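Local coordinates for protein thiosulfate sulfurtransferase YnjE (Escherichia coli, PDB 2WLR) that transfers sulfur from thiosulfate to cyanide, giving thiocyanate and sulfite, as a periplasmic enzyme built of rhodanese domains, at residues L290-R294 with K312-A316; I293-E298 with R370-T374. One frame throughout, in Å; residues are numbered along the deposited sequence.

Contact 1: residues L290-R294 with K312-A316; sequences LVSIR and KGEIA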
# COMPACT_ATOMS: atom_id res chain seq x y z
N LEU A 290 -17.40 5.81 5.16
CA LEU A 290 -16.49 5.78 6.29
C LEU A 290 -16.11 4.32 6.42
O LEU A 290 -16.95 3.43 6.61
CB LEU A 290 -17.13 6.33 7.57
CG LEU A 290 -16.21 6.50 8.77
CD1 LEU A 290 -15.00 7.39 8.47
CD2 LEU A 290 -17.02 7.03 9.95
N VAL A 291 -14.82 4.05 6.31
CA VAL A 291 -14.32 2.69 6.08
C VAL A 291 -13.45 2.21 7.22
O VAL A 291 -12.39 2.78 7.53
CB VAL A 291 -13.51 2.62 4.77
CG1 VAL A 291 -12.98 1.24 4.55
CG2 VAL A 291 -14.35 3.04 3.58
N SER A 292 -13.84 1.11 7.86
CA SER A 292 -13.12 0.49 8.92
C SER A 292 -12.04 -0.43 8.38
O SER A 292 -12.32 -1.45 7.72
CB SER A 292 -14.07 -0.36 9.77
OG SER A 292 -13.36 -1.02 10.77
N ILE A 293 -10.78 -0.06 8.66
CA ILE A 293 -9.63 -0.92 8.40
C ILE A 293 -9.25 -1.57 9.72
O ILE A 293 -8.22 -1.32 10.31
CB ILE A 293 -8.46 -0.13 7.75
CG1 ILE A 293 -8.97 0.68 6.55
CG2 ILE A 293 -7.33 -1.08 7.35
CD1 ILE A 293 -9.54 -0.18 5.46
N ARG A 294 -10.15 -2.44 10.16
CA ARG A 294 -10.00 -3.19 11.38
C ARG A 294 -10.20 -4.66 11.10
O ARG A 294 -10.88 -5.01 10.13
CB ARG A 294 -10.97 -2.66 12.44
CG ARG A 294 -10.69 -1.21 12.82
CD ARG A 294 -11.70 -0.63 13.84
NE ARG A 294 -11.53 -1.24 15.15
CZ ARG A 294 -12.51 -1.36 16.06
NH1 ARG A 294 -13.74 -0.97 15.78
NH2 ARG A 294 -12.24 -1.93 17.23
N LYS A 312 -15.86 -2.10 22.98
CA LYS A 312 -15.87 -3.03 21.86
C LYS A 312 -17.00 -2.69 20.92
O LYS A 312 -18.06 -2.19 21.34
CB LYS A 312 -16.06 -4.47 22.36
CG LYS A 312 -14.95 -4.97 23.22
CD LYS A 312 -15.29 -6.35 23.78
CE LYS A 312 -14.14 -6.95 24.56
NZ LYS A 312 -14.56 -8.16 25.34
N GLY A 313 -16.79 -2.96 19.64
CA GLY A 313 -17.77 -2.69 18.63
C GLY A 313 -17.13 -1.89 17.53
O GLY A 313 -15.90 -1.77 17.48
N GLU A 314 -18.00 -1.36 16.68
CA GLU A 314 -17.64 -0.63 15.49
C GLU A 314 -18.53 0.58 15.32
O GLU A 314 -19.65 0.63 15.84
CB GLU A 314 -17.82 -1.57 14.30
CG GLU A 314 -17.24 -1.06 13.01
CD GLU A 314 -15.77 -0.70 13.16
OE1 GLU A 314 -14.92 -1.53 12.81
OE2 GLU A 314 -15.45 0.40 13.67
N ILE A 315 -18.05 1.57 14.57
CA ILE A 315 -18.84 2.73 14.19
C ILE A 315 -20.05 2.28 13.38
O ILE A 315 -19.93 1.62 12.33
CB ILE A 315 -18.01 3.76 13.40
CG1 ILE A 315 -16.83 4.23 14.25
CG2 ILE A 315 -18.91 4.92 12.88
CD1 ILE A 315 -16.02 5.36 13.65
N ALA A 316 -21.24 2.63 13.86
CA ALA A 316 -22.47 2.24 13.17
C ALA A 316 -22.55 2.93 11.82
O ALA A 316 -22.43 4.16 11.71
CB ALA A 316 -23.70 2.58 14.02
O HOH W 1 -14.20 -3.78 18.53
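Arg-294 and Glu-314 form the salt bridge of this contact. NH1 of Arg-294 lies 3.0 Å from OE2 of Glu-314. As a hydrogen bond this pair is weak, bent to 145° at the hydrogen. The guanidinium and carboxylate planes stand 88° apart. The same NH1 makes a straighter bond to the carbonyl of Gly-313, 2.9 Å from NH1 to O. That bond lies in the carbonyl plane, on a lone pair. A bend at chi3 (69°) turns the guanidinium edge to Gly-313 O and Glu-314 OE2.

Water 1 adds a second link. It accepts from Gly-313 N at 2.9 Å and, weakly, from NH2 of Arg-294.

Ser-292 holds the other carboxylate oxygen. Its OG donates to OE1 of Glu-314 at 2.6 Å, coming from above the carboxylate plane. Glu-314 OE2 also uses its anti lone pair to accept from the backbone N of Ile-315, and Tyr-364 OH bonds to it from outside. The buried carboxylate is therefore held at both oxygens.

Ser-292 ends strand 288-292, an inner strand of the parallel sheet of the third rhodanese domain. Strand 314-315 does not pair with it; it pairs antiparallel with strand 404-405. The two segments therefore meet through side chains and the carbonyl of Gly-313.

The apolar part is small. Leu-290 and Ile-315 cross at about a right angle, with CD2 of Leu-290 4.1 Å from CG2 of Ile-315. Both side chains are buried.

Contact 2: residues I293-E298 with R370-T374; sequences IRSWPE and RASET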
# COMPACT_ATOMS: atom_id res chain seq x y z
N ILE A 293 -10.78 -0.06 8.66
CA ILE A 293 -9.63 -0.92 8.40
C ILE A 293 -9.25 -1.57 9.72
O ILE A 293 -8.22 -1.32 10.31
CB ILE A 293 -8.46 -0.13 7.75
CG1 ILE A 293 -8.97 0.68 6.55
CG2 ILE A 293 -7.33 -1.08 7.35
CD1 ILE A 293 -9.54 -0.18 5.46
N ARG A 294 -10.15 -2.44 10.16
CA ARG A 294 -10.00 -3.19 11.38
C ARG A 294 -10.20 -4.66 11.10
O ARG A 294 -10.88 -5.01 10.13
CB ARG A 294 -10.97 -2.66 12.44
CG ARG A 294 -10.69 -1.21 12.82
CD ARG A 294 -11.70 -0.63 13.84
NE ARG A 294 -11.53 -1.24 15.15
CZ ARG A 294 -12.51 -1.36 16.06
NH1 ARG A 294 -13.74 -0.97 15.78
NH2 ARG A 294 -12.24 -1.93 17.23
N SER A 295 -9.59 -5.52 11.91
CA SER A 295 -9.73 -6.97 11.72
C SER A 295 -11.20 -7.33 11.92
O SER A 295 -11.92 -6.62 12.62
CB SER A 295 -8.85 -7.75 12.68
OG SER A 295 -9.26 -7.55 14.04
N TRP A 296 -11.63 -8.42 11.32
CA TRP A 296 -13.02 -8.84 11.48
C TRP A 296 -13.44 -9.00 12.98
O TRP A 296 -14.52 -8.53 13.33
CB TRP A 296 -13.29 -10.13 10.66
CG TRP A 296 -14.71 -10.46 10.57
CD1 TRP A 296 -15.35 -11.50 11.20
CD2 TRP A 296 -15.70 -9.78 9.82
NE1 TRP A 296 -16.66 -11.48 10.87
CE2 TRP A 296 -16.92 -10.45 10.01
CE3 TRP A 296 -15.68 -8.66 8.97
CZ2 TRP A 296 -18.09 -10.03 9.42
CZ3 TRP A 296 -16.84 -8.24 8.39
CH2 TRP A 296 -18.04 -8.93 8.62
N PRO A 297 -12.61 -9.62 13.84
CA PRO A 297 -12.99 -9.66 15.28
C PRO A 297 -13.25 -8.27 15.90
O PRO A 297 -14.09 -8.12 16.79
CB PRO A 297 -11.80 -10.34 15.93
CG PRO A 297 -11.29 -11.25 14.85
CD PRO A 297 -11.42 -10.43 13.58
N GLU A 298 -12.49 -7.26 15.46
CA GLU A 298 -12.77 -5.89 15.87
C GLU A 298 -14.09 -5.37 15.27
O GLU A 298 -14.91 -4.75 15.95
CB GLU A 298 -11.63 -4.97 15.41
CG GLU A 298 -10.34 -5.11 16.16
CD GLU A 298 -9.21 -4.37 15.45
OE1 GLU A 298 -9.10 -3.14 15.68
OE2 GLU A 298 -8.49 -5.01 14.66
N ARG A 370 -3.30 1.71 10.47
CA ARG A 370 -3.72 0.85 9.35
C ARG A 370 -4.46 1.69 8.29
O ARG A 370 -4.29 1.48 7.09
CB ARG A 370 -4.59 -0.29 9.86
CG ARG A 370 -3.87 -1.28 10.73
CD ARG A 370 -4.83 -2.29 11.34
NE ARG A 370 -5.54 -1.69 12.45
CZ ARG A 370 -6.47 -2.33 13.17
NH1 ARG A 370 -6.84 -3.56 12.83
NH2 ARG A 370 -7.04 -1.72 14.20
N ALA A 371 -5.30 2.62 8.72
CA ALA A 371 -5.99 3.55 7.84
C ALA A 371 -5.03 4.35 6.98
O ALA A 371 -5.34 4.69 5.83
CB ALA A 371 -6.87 4.49 8.67
N SER A 372 -3.85 4.65 7.53
CA SER A 372 -2.88 5.40 6.75
C SER A 372 -2.28 4.58 5.64
O SER A 372 -2.02 5.12 4.56
CB SER A 372 -1.78 5.92 7.65
OG SER A 372 -2.32 6.75 8.68
N GLU A 373 -2.02 3.32 5.91
CA GLU A 373 -1.54 2.43 4.86
C GLU A 373 -2.57 2.34 3.73
O GLU A 373 -2.19 2.45 2.53
CB GLU A 373 -1.21 1.04 5.46
CG GLU A 373 -0.70 0.06 4.43
CD GLU A 373 -0.14 -1.22 5.03
OE1 GLU A 373 -0.14 -1.39 6.27
OE2 GLU A 373 0.29 -2.08 4.23
N THR A 374 -3.85 2.14 4.04
CA THR A 374 -4.86 2.08 3.00
C THR A 374 -5.02 3.41 2.29
O THR A 374 -5.25 3.42 1.07
CB THR A 374 -6.24 1.59 3.47
OG1 THR A 374 -6.67 2.32 4.61
CG2 THR A 374 -6.14 0.11 3.86
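The loop at Ile-293 passes close to helix 369-380, with the CA atoms of Ile-293 and Ala-371 5.8 Å apart, and Ser-295 stands at the N-cap position of helix 296-300.

The main link is a salt bridge between Glu-298 and Arg-370. The arginine grips the carboxylate end-on. NH2 of Arg-370 donates to OE1 of Glu-298 at 2.9 Å, and NH1 of Arg-370 donates to OE2 of Glu-298 at 2.9 Å. Both bonds are nearly straight and use syn lone pairs. The two flat groups are almost coplanar, 14° apart.

Each carboxylate oxygen has further donors. OE1 of Glu-298 takes NE of Arg-294 at 3.1 Å, from above the carboxylate plane; NH1 of this arginine bonds Gly-313 O. OE2 takes the backbone N of Ser-295, also out of plane, and OG of Ser-295 at 2.7 Å on its anti lone pair. The charge of Glu-298 probably eases the closeness of the two arginines. Its paired bonds, with that from NE to the modified residue at position 365, fix the rotation of the Arg-370 guanidinium. Arg-370 probably binds the substrate, as in related rhodaneses. It ends the six-residue active-site loop that begins at position 365, so the contact ties helix 296-300 to that loop. Ile-293 O lies over one guanidinium face without a hydrogen bond.

Ile-293 and Thr-374 meet tip to tip. CG1 of Ile-293 is 3.4 Å from OG1 of Thr-374. The hydroxyl sits between the backbone N and the carbonyl carbon (chi1 51°) and donates to Ala-371 O from above the carbonyl plane. CG2 of Ile-293 also packs on CB of Arg-370.

Phe-363 of strand 360-363 touches Ile-293, Ala-371 and Thr-374. Tyr-214 of helix 213-226, in the second rhodanese region, touches Arg-370.

In the fold
Contacts 1 and 2 have centres 9 Å apart and share the turn that leaves strand 288-292. Arg-294 connects them: its NH1 serves contact 1 and its NE serves contact 2. A chain of charges thus runs from Glu-314 through Arg-294 and Glu-298 to Arg-370. Contact 2 lies at the active site. There NE of Arg-370 and the backbone N of Ala-371 bond to the oxidised cysteine at position 365, modelled as 3-sulfinoalanine; this cysteine carries the persulfide intermediate. The side chain of Ser-295 is about 8 Å from a bound HEPES molecule, and that of Arg-294 about 11 Å. Contact 1 lies farther out, although the Arg-294 side chain comes within about 4 Å of that of Arg-370.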